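Local atomic coordinates of L-iditol 2-dehydrogenase (PDB entry 4OH1), a protein that probably oxidises L-iditol and related polyols with NAD+, as a zinc-dependent member of the medium-chain alcohol dehydrogenase family. Residues A[154-166]-A[183-195]. Residues are numbered along the deposited sequence; the frame is centred on the assembly and turned at random.
Sequences ALVEPLTVALSSA and GGLGMMLVQLARL. With ZN (zinc ion), chain B.
Ala162 fits as a knob into a hole made by Leu185, Met188, Leu189 and Leu192, where helices 156-166 and 184-194 cross at -57°. Their axes come within 9.3 Å. Their closest CA atoms, of Ala162 and Leu189, are 5.9 Å apart. Ala162 CB is 3.8 Å from Leu192 CD1.

Packing around the knob is mostly apolar, with methyls also against backbone atoms. Met188, a selenomethionine, holds CG anti to its carbonyl carbon (chi1 -61°) and is bent about its CG-SE bond. Its SE lies against Leu159 N, and CE is 3.9 Å from Pro158 CB. Leu155 CD2 touches the same methyl. Leu185 splits its branches: CD2 lies 3.4 Å from Pro158 O, while CD1 meets Val161 CG1, the side chains at about a right angle. Leu189 reaches across with CD2, which lies 3.3 Å from Ala162 O and touches Ala166 CB. Leu192 CD1 reaches Leu159 CD1, and its CD2 meets Leu163 CD2 at 3.8 Å.

Within helix 156-166, Thr160 OG1 bonds Glu157 O in the carbonyl plane, on a lone pair. Ser164 OG bonds Thr160 O and is also held by Gln304. Ser165 OG and Ser165 N grip Val161 O from opposite faces of its plane.

Helix 156-166 supplies one zinc ligand: Glu157 turns from the interface and binds the ion through OE1 at 2.1 Å. Water 1, also on the metal, donates to Glu157 OE2. His74 and Glu75 bind this zinc too.

Helix 184-194 follows the glycine-rich turn after strand 176-180, consistent with the first beta-alpha unit of a Rossmann fold. Its Val190 and Ala193 rest on strand 200-205. Helix 305-311 packs against Val156 and Leu159, strand 344-348 borders Leu155, Pro158 and Met188, and Tyr173 of a second subunit packs on Leu163 and Ala166.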
ATOM      1  N   ALA A 154      -1.754 -25.918  17.582  1.00 31.05           N
ATOM      2  CA  ALA A 154      -0.341 -25.938  17.870  1.00 34.12           C
ATOM      3  C   ALA A 154       0.480 -25.338  16.705  1.00 34.46           C
ATOM      4  O   ALA A 154       1.625 -24.949  16.877  1.00 32.68           O
ATOM      5  CB  ALA A 154       0.112 -27.351  18.100  1.00 33.88           C
ATOM      6  N   LEU A 155      -0.084 -25.333  15.506  1.00 35.23           N
ATOM      7  CA  LEU A 155       0.633 -24.773  14.347  1.00 33.11           C
ATOM      8  C   LEU A 155       0.352 -23.320  14.139  1.00 31.29           C
ATOM      9  O   LEU A 155       0.755 -22.805  13.113  1.00 33.08           O
ATOM     10  CB  LEU A 155       0.348 -25.551  13.054  1.00 31.87           C
ATOM     11  CG  LEU A 155       1.336 -26.718  12.966  1.00 36.18           C
ATOM     12  CD1 LEU A 155       1.348 -27.628  14.207  1.00 36.09           C
ATOM     13  CD2 LEU A 155       0.905 -27.515  11.781  1.00 40.11           C
ATOM     14  N   VAL A 156      -0.293 -22.636  15.083  1.00 29.89           N
ATOM     15  CA  VAL A 156      -0.520 -21.206  14.928  1.00 27.57           C
ATOM     16  C   VAL A 156       0.719 -20.395  14.679  1.00 30.10           C
ATOM     17  O   VAL A 156       0.694 -19.441  13.825  1.00 31.59           O
ATOM     18  CB  VAL A 156      -1.334 -20.591  16.079  1.00 30.60           C
ATOM     19  CG1 VAL A 156      -1.272 -19.087  16.072  1.00 31.89           C
ATOM     20  CG2 VAL A 156      -2.799 -21.002  15.969  1.00 34.14           C
ATOM     21  N   GLU A 157       1.811 -20.703  15.361  1.00 31.81           N
ATOM     22  CA  GLU A 157       2.994 -19.836  15.250  1.00 32.33           C
ATOM     23  C   GLU A 157       3.655 -20.025  13.885  1.00 32.95           C
ATOM     24  O   GLU A 157       4.011 -19.054  13.236  1.00 28.51           O
ATOM     25  CB  GLU A 157       4.007 -20.033  16.384  1.00 32.99           C
ATOM     26  CG  GLU A 157       5.261 -19.076  16.314  1.00 32.49           C
ATOM     27  CD  GLU A 157       6.337 -19.571  15.371  1.00 36.34           C
ATOM     28  OE1 GLU A 157       6.342 -20.791  15.096  1.00 34.89           O
ATOM     29  OE2 GLU A 157       7.139 -18.763  14.835  1.00 35.22           O
ATOM     30  N   PRO A 158       3.853 -21.255  13.450  1.00 31.13           N
ATOM     31  CA  PRO A 158       4.450 -21.324  12.123  1.00 35.35           C
ATOM     32  C   PRO A 158       3.546 -20.752  11.011  1.00 35.07           C
ATOM     33  O   PRO A 158       4.069 -20.176  10.062  1.00 33.47           O
ATOM     34  CB  PRO A 158       4.737 -22.796  11.920  1.00 35.75           C
ATOM     35  CG  PRO A 158       4.005 -23.494  12.929  1.00 34.30           C
ATOM     36  CD  PRO A 158       3.839 -22.553  14.088  1.00 34.77           C
ATOM     37  N   LEU A 159       2.226 -20.862  11.155  1.00 35.17           N
ATOM     38  CA  LEU A 159       1.300 -20.182  10.224  1.00 31.16           C
ATOM     39  C   LEU A 159       1.521 -18.687  10.211  1.00 32.31           C
ATOM     40  O   LEU A 159       1.456 -18.085   9.138  1.00 32.02           O
ATOM     41  CB  LEU A 159      -0.141 -20.525  10.492  1.00 30.48           C
ATOM     42  CG  LEU A 159      -1.163 -20.165   9.419  1.00 31.25           C
ATOM     43  CD1 LEU A 159      -0.901 -20.984   8.087  1.00 32.23           C
ATOM     44  CD2 LEU A 159      -2.510 -20.487   9.928  1.00 32.30           C
ATOM     45  N   THR A 160       1.826 -18.059  11.354  1.00 30.57           N
ATOM     46  CA  THR A 160       2.169 -16.649  11.299  1.00 28.08           C
ATOM     47  C   THR A 160       3.392 -16.329  10.435  1.00 30.47           C
ATOM     48  O   THR A 160       3.488 -15.247   9.866  1.00 27.73           O
ATOM     49  CB  THR A 160       2.442 -16.016  12.677  1.00 30.21           C
ATOM     50  OG1 THR A 160       3.644 -16.577  13.254  1.00 30.99           O
ATOM     51  CG2 THR A 160       1.251 -16.204  13.647  1.00 30.28           C
ATOM     52  N   VAL A 161       4.401 -17.194  10.466  1.00 28.69           N
ATOM     53  CA  VAL A 161       5.554 -17.027   9.638  1.00 29.23           C
ATOM     54  C   VAL A 161       5.196 -17.189   8.154  1.00 29.47           C
ATOM     55  O   VAL A 161       5.613 -16.444   7.299  1.00 29.63           O
ATOM     56  CB  VAL A 161       6.642 -18.056  10.015  1.00 29.67           C
ATOM     57  CG1 VAL A 161       7.793 -17.957   9.036  1.00 30.80           C
ATOM     58  CG2 VAL A 161       7.178 -17.782  11.415  1.00 30.80           C
ATOM     59  N   ALA A 162       4.391 -18.184   7.859  1.00 30.27           N
ATOM     60  CA  ALA A 162       3.941 -18.383   6.534  1.00 28.36           C
ATOM     61  C   ALA A 162       3.066 -17.228   6.050  1.00 31.54           C
ATOM     62  O   ALA A 162       3.241 -16.773   4.894  1.00 29.01           O
ATOM     63  CB  ALA A 162       3.217 -19.693   6.451  1.00 29.96           C
ATOM     64  N   LEU A 163       2.165 -16.731   6.905  1.00 28.23           N
ATOM     65  CA  LEU A 163       1.338 -15.598   6.545  1.00 29.05           C
ATOM     66  C   LEU A 163       2.168 -14.368   6.272  1.00 30.06           C
ATOM     67  O   LEU A 163       1.885 -13.656   5.314  1.00 31.89           O
ATOM     68  CB  LEU A 163       0.301 -15.258   7.634  1.00 29.32           C
ATOM     69  CG  LEU A 163      -0.896 -16.181   7.681  1.00 33.32           C
ATOM     70  CD1 LEU A 163      -1.533 -16.137   9.035  1.00 34.73           C
ATOM     71  CD2 LEU A 163      -1.925 -15.790   6.681  1.00 34.21           C
ATOM     72  N   SER A 164       3.174 -14.091   7.088  1.00 29.84           N
ATOM     73  CA  SER A 164       4.002 -12.909   6.858  1.00 34.28           C
ATOM     74  C   SER A 164       4.805 -12.949   5.570  1.00 30.95           C
ATOM     75  O   SER A 164       5.007 -11.934   4.944  1.00 28.25           O
ATOM     76  CB  SER A 164       5.040 -12.726   7.963  1.00 37.32           C
ATOM     77  OG  SER A 164       4.353 -12.698   9.180  1.00 45.15           O
ATOM     78  N   SER A 165       5.336 -14.111   5.269  1.00 27.16           N
ATOM     79  CA  SER A 165       6.095 -14.340   4.082  1.00 27.19           C
ATOM     80  C   SER A 165       5.183 -14.226   2.859  1.00 28.61           C
ATOM     81  O   SER A 165       5.530 -13.559   1.897  1.00 30.50           O
ATOM     82  CB  SER A 165       6.744 -15.749   4.155  1.00 31.11           C
ATOM     83  OG  SER A 165       7.683 -15.746   5.243  1.00 34.76           O
ATOM     84  N   ALA A 166       3.994 -14.792   2.913  1.00 29.39           N
ATOM     85  CA  ALA A 166       3.068 -14.673   1.792  1.00 30.26           C
ATOM     86  C   ALA A 166       2.696 -13.242   1.545  1.00 32.67           C
ATOM     87  O   ALA A 166       2.659 -12.798   0.407  1.00 32.28           O
ATOM     88  CB  ALA A 166       1.822 -15.505   1.971  1.00 30.17           C
ATOM     89  N   GLY A 183       8.803 -28.544   2.765  1.00 38.75           N
ATOM     90  CA  GLY A 183       8.607 -28.845   4.170  1.00 40.87           C
ATOM     91  C   GLY A 183       7.296 -28.301   4.713  1.00 42.16           C
ATOM     92  O   GLY A 183       6.395 -27.915   3.974  1.00 40.20           O
ATOM     93  N   GLY A 184       7.194 -28.229   6.029  1.00 39.09           N
ATOM     94  CA  GLY A 184       5.946 -27.824   6.642  1.00 38.30           C
ATOM     95  C   GLY A 184       5.560 -26.416   6.282  1.00 35.20           C
ATOM     96  O   GLY A 184       4.406 -26.146   5.910  1.00 32.96           O
ATOM     97  N   LEU A 185       6.485 -25.493   6.430  1.00 34.86           N
ATOM     98  CA  LEU A 185       6.211 -24.107   6.029  1.00 37.93           C
ATOM     99  C   LEU A 185       5.845 -24.012   4.544  1.00 34.97           C
ATOM    100  O   LEU A 185       4.963 -23.250   4.160  1.00 32.06           O
ATOM    101  CB  LEU A 185       7.404 -23.200   6.282  1.00 38.89           C
ATOM    102  CG  LEU A 185       7.575 -22.710   7.700  1.00 43.64           C
ATOM    103  CD1 LEU A 185       8.744 -21.682   7.764  1.00 44.54           C
ATOM    104  CD2 LEU A 185       6.275 -22.119   8.296  1.00 41.49           C
ATOM    105  N   GLY A 186       6.548 -24.790   3.735  1.00 36.52           N
ATOM    106  CA  GLY A 186       6.252 -24.937   2.334  1.00 34.11           C
ATOM    107  C   GLY A 186       4.819 -25.330   2.072  1.00 33.46           C
ATOM    108  O   GLY A 186       4.178 -24.748   1.208  1.00 29.22           O
HETATM  109  N   MSE A 187       4.321 -26.328   2.805  1.00 32.85           N
HETATM  110  CA  MSE A 187       2.981 -26.837   2.590  1.00 31.04           C
HETATM  111  C   MSE A 187       1.991 -25.775   3.039  1.00 31.27           C
HETATM  112  O   MSE A 187       0.993 -25.524   2.396  1.00 31.74           O
HETATM  113  CB  MSE A 187       2.746 -28.119   3.365  1.00 33.88           C
HETATM  114  CG  MSE A 187       3.579 -29.311   2.904  1.00 37.58           C
HETATM  115 SE   MSE A 187       3.471 -29.606   0.941  0.75 41.95          SE
HETATM  116  CE  MSE A 187       4.992 -28.548   0.326  1.00 38.35           C
HETATM  117  N   MSE A 188       2.273 -25.082   4.110  1.00 30.39           N
HETATM  118  CA  MSE A 188       1.390 -23.981   4.511  1.00 31.89           C
HETATM  119  C   MSE A 188       1.360 -22.840   3.464  1.00 31.42           C
HETATM  120  O   MSE A 188       0.313 -22.257   3.242  1.00 29.58           O
HETATM  121  CB  MSE A 188       1.817 -23.391   5.853  1.00 30.29           C
HETATM  122  CG  MSE A 188       1.753 -24.411   6.958  1.00 35.09           C
HETATM  123 SE   MSE A 188       2.196 -23.725   8.772  0.75 39.22          SE
HETATM  124  CE  MSE A 188       3.341 -25.279   9.242  1.00 46.95           C
ATOM    125  N   LEU A 189       2.509 -22.505   2.882  1.00 29.28           N
ATOM    126  CA  LEU A 189       2.552 -21.528   1.787  1.00 28.72           C
ATOM    127  C   LEU A 189       1.757 -22.020   0.555  1.00 27.14           C
ATOM    128  O   LEU A 189       1.124 -21.236  -0.122  1.00 29.16           O
ATOM    129  CB  LEU A 189       3.968 -21.212   1.403  1.00 28.63           C
ATOM    130  CG  LEU A 189       4.679 -20.363   2.462  1.00 29.34           C
ATOM    131  CD1 LEU A 189       6.163 -20.330   2.143  1.00 31.24           C
ATOM    132  CD2 LEU A 189       4.092 -18.953   2.533  1.00 32.33           C
ATOM    133  N   VAL A 190       1.767 -23.302   0.271  1.00 27.33           N
ATOM    134  CA  VAL A 190       0.965 -23.789  -0.832  1.00 28.31           C
ATOM    135  C   VAL A 190      -0.507 -23.449  -0.552  1.00 29.21           C
ATOM    136  O   VAL A 190      -1.218 -22.873  -1.404  1.00 30.53           O
ATOM    137  CB  VAL A 190       1.127 -25.287  -1.109  1.00 27.51           C
ATOM    138  CG1 VAL A 190       0.071 -25.785  -2.047  1.00 31.42           C
ATOM    139  CG2 VAL A 190       2.508 -25.583  -1.718  1.00 31.27           C
ATOM    140  N   GLN A 191      -0.979 -23.798   0.634  1.00 30.01           N
ATOM    141  CA  GLN A 191      -2.378 -23.573   0.990  1.00 27.74           C
ATOM    142  C   GLN A 191      -2.711 -22.096   1.007  1.00 29.43           C
ATOM    143  O   GLN A 191      -3.787 -21.702   0.542  1.00 30.00           O
ATOM    144  CB  GLN A 191      -2.732 -24.237   2.300  1.00 27.91           C
ATOM    145  CG  GLN A 191      -2.685 -25.776   2.195  1.00 30.52           C
ATOM    146  CD  GLN A 191      -3.347 -26.512   3.337  1.00 32.53           C
ATOM    147  OE1 GLN A 191      -4.273 -25.998   3.952  1.00 33.06           O
ATOM    148  NE2 GLN A 191      -2.932 -27.757   3.569  1.00 31.88           N
ATOM    149  N   LEU A 192      -1.801 -21.287   1.530  1.00 27.05           N
ATOM    150  CA  LEU A 192      -2.003 -19.868   1.587  1.00 29.02           C
ATOM    151  C   LEU A 192      -1.908 -19.203   0.242  1.00 30.34           C
ATOM    152  O   LEU A 192      -2.574 -18.169   0.038  1.00 32.70           O
ATOM    153  CB  LEU A 192      -1.010 -19.185   2.542  1.00 28.08           C
ATOM    154  CG  LEU A 192      -1.185 -19.432   4.029  1.00 29.65           C
ATOM    155  CD1 LEU A 192      -0.063 -18.812   4.737  1.00 28.59           C
ATOM    156  CD2 LEU A 192      -2.510 -18.908   4.562  1.00 31.52           C
ATOM    157  N   ALA A 193      -1.083 -19.740  -0.658  1.00 31.43           N
ATOM    158  CA  ALA A 193      -1.020 -19.193  -2.015  1.00 31.27           C
ATOM    159  C   ALA A 193      -2.359 -19.460  -2.684  1.00 31.21           C
ATOM    160  O   ALA A 193      -2.867 -18.575  -3.329  1.00 27.16           O
ATOM    161  CB  ALA A 193       0.097 -19.776  -2.836  1.00 31.33           C
ATOM    162  N   ARG A 194      -2.971 -20.633  -2.476  1.00 29.24           N
ATOM    163  CA  ARG A 194      -4.275 -20.835  -3.021  1.00 30.19           C
ATOM    164  C   ARG A 194      -5.303 -19.835  -2.495  1.00 33.87           C
ATOM    165  O   ARG A 194      -6.145 -19.333  -3.267  1.00 35.19           O
ATOM    166  CB  ARG A 194      -4.801 -22.220  -2.699  1.00 33.38           C
ATOM    167  CG  ARG A 194      -4.176 -23.295  -3.507  1.00 34.86           C
ATOM    168  CD  ARG A 194      -5.010 -23.496  -4.760  1.00 37.10           C
ATOM    169  NE  ARG A 194      -4.510 -24.551  -5.619  1.00 37.01           N
ATOM    170  CZ  ARG A 194      -5.101 -24.943  -6.743  1.00 44.23           C
ATOM    171  NH1 ARG A 194      -6.240 -24.384  -7.155  1.00 42.22           N
ATOM    172  NH2 ARG A 194      -4.551 -25.904  -7.460  1.00 43.63           N
ATOM    173  N   LEU A 195      -5.202 -19.540  -1.200  1.00 36.47           N
ATOM    174  CA  LEU A 195      -6.181 -18.705  -0.488  1.00 37.72           C
ATOM    175  C   LEU A 195      -5.838 -17.254  -0.664  1.00 37.80           C
ATOM    176  O   LEU A 195      -6.468 -16.410  -0.064  1.00 42.15           O
ATOM    177  CB  LEU A 195      -6.234 -19.009   1.025  1.00 34.52           C
ATOM    178  CG  LEU A 195      -6.777 -20.400   1.314  1.00 38.28           C
ATOM    179  CD1 LEU A 195      -6.360 -20.823   2.690  1.00 41.00           C
ATOM    180  CD2 LEU A 195      -8.270 -20.394   1.217  1.00 41.88           C
TER
HETATM  181 ZN    ZN B 401       8.001 -21.952  14.547  0.75 49.76          ZN
HETATM  182  O   HOH W   1       9.208 -19.923  14.186  1.00 47.20           O
HETATM  183  O   HOH W   2       8.077 -21.621  12.180  1.00 38.82           O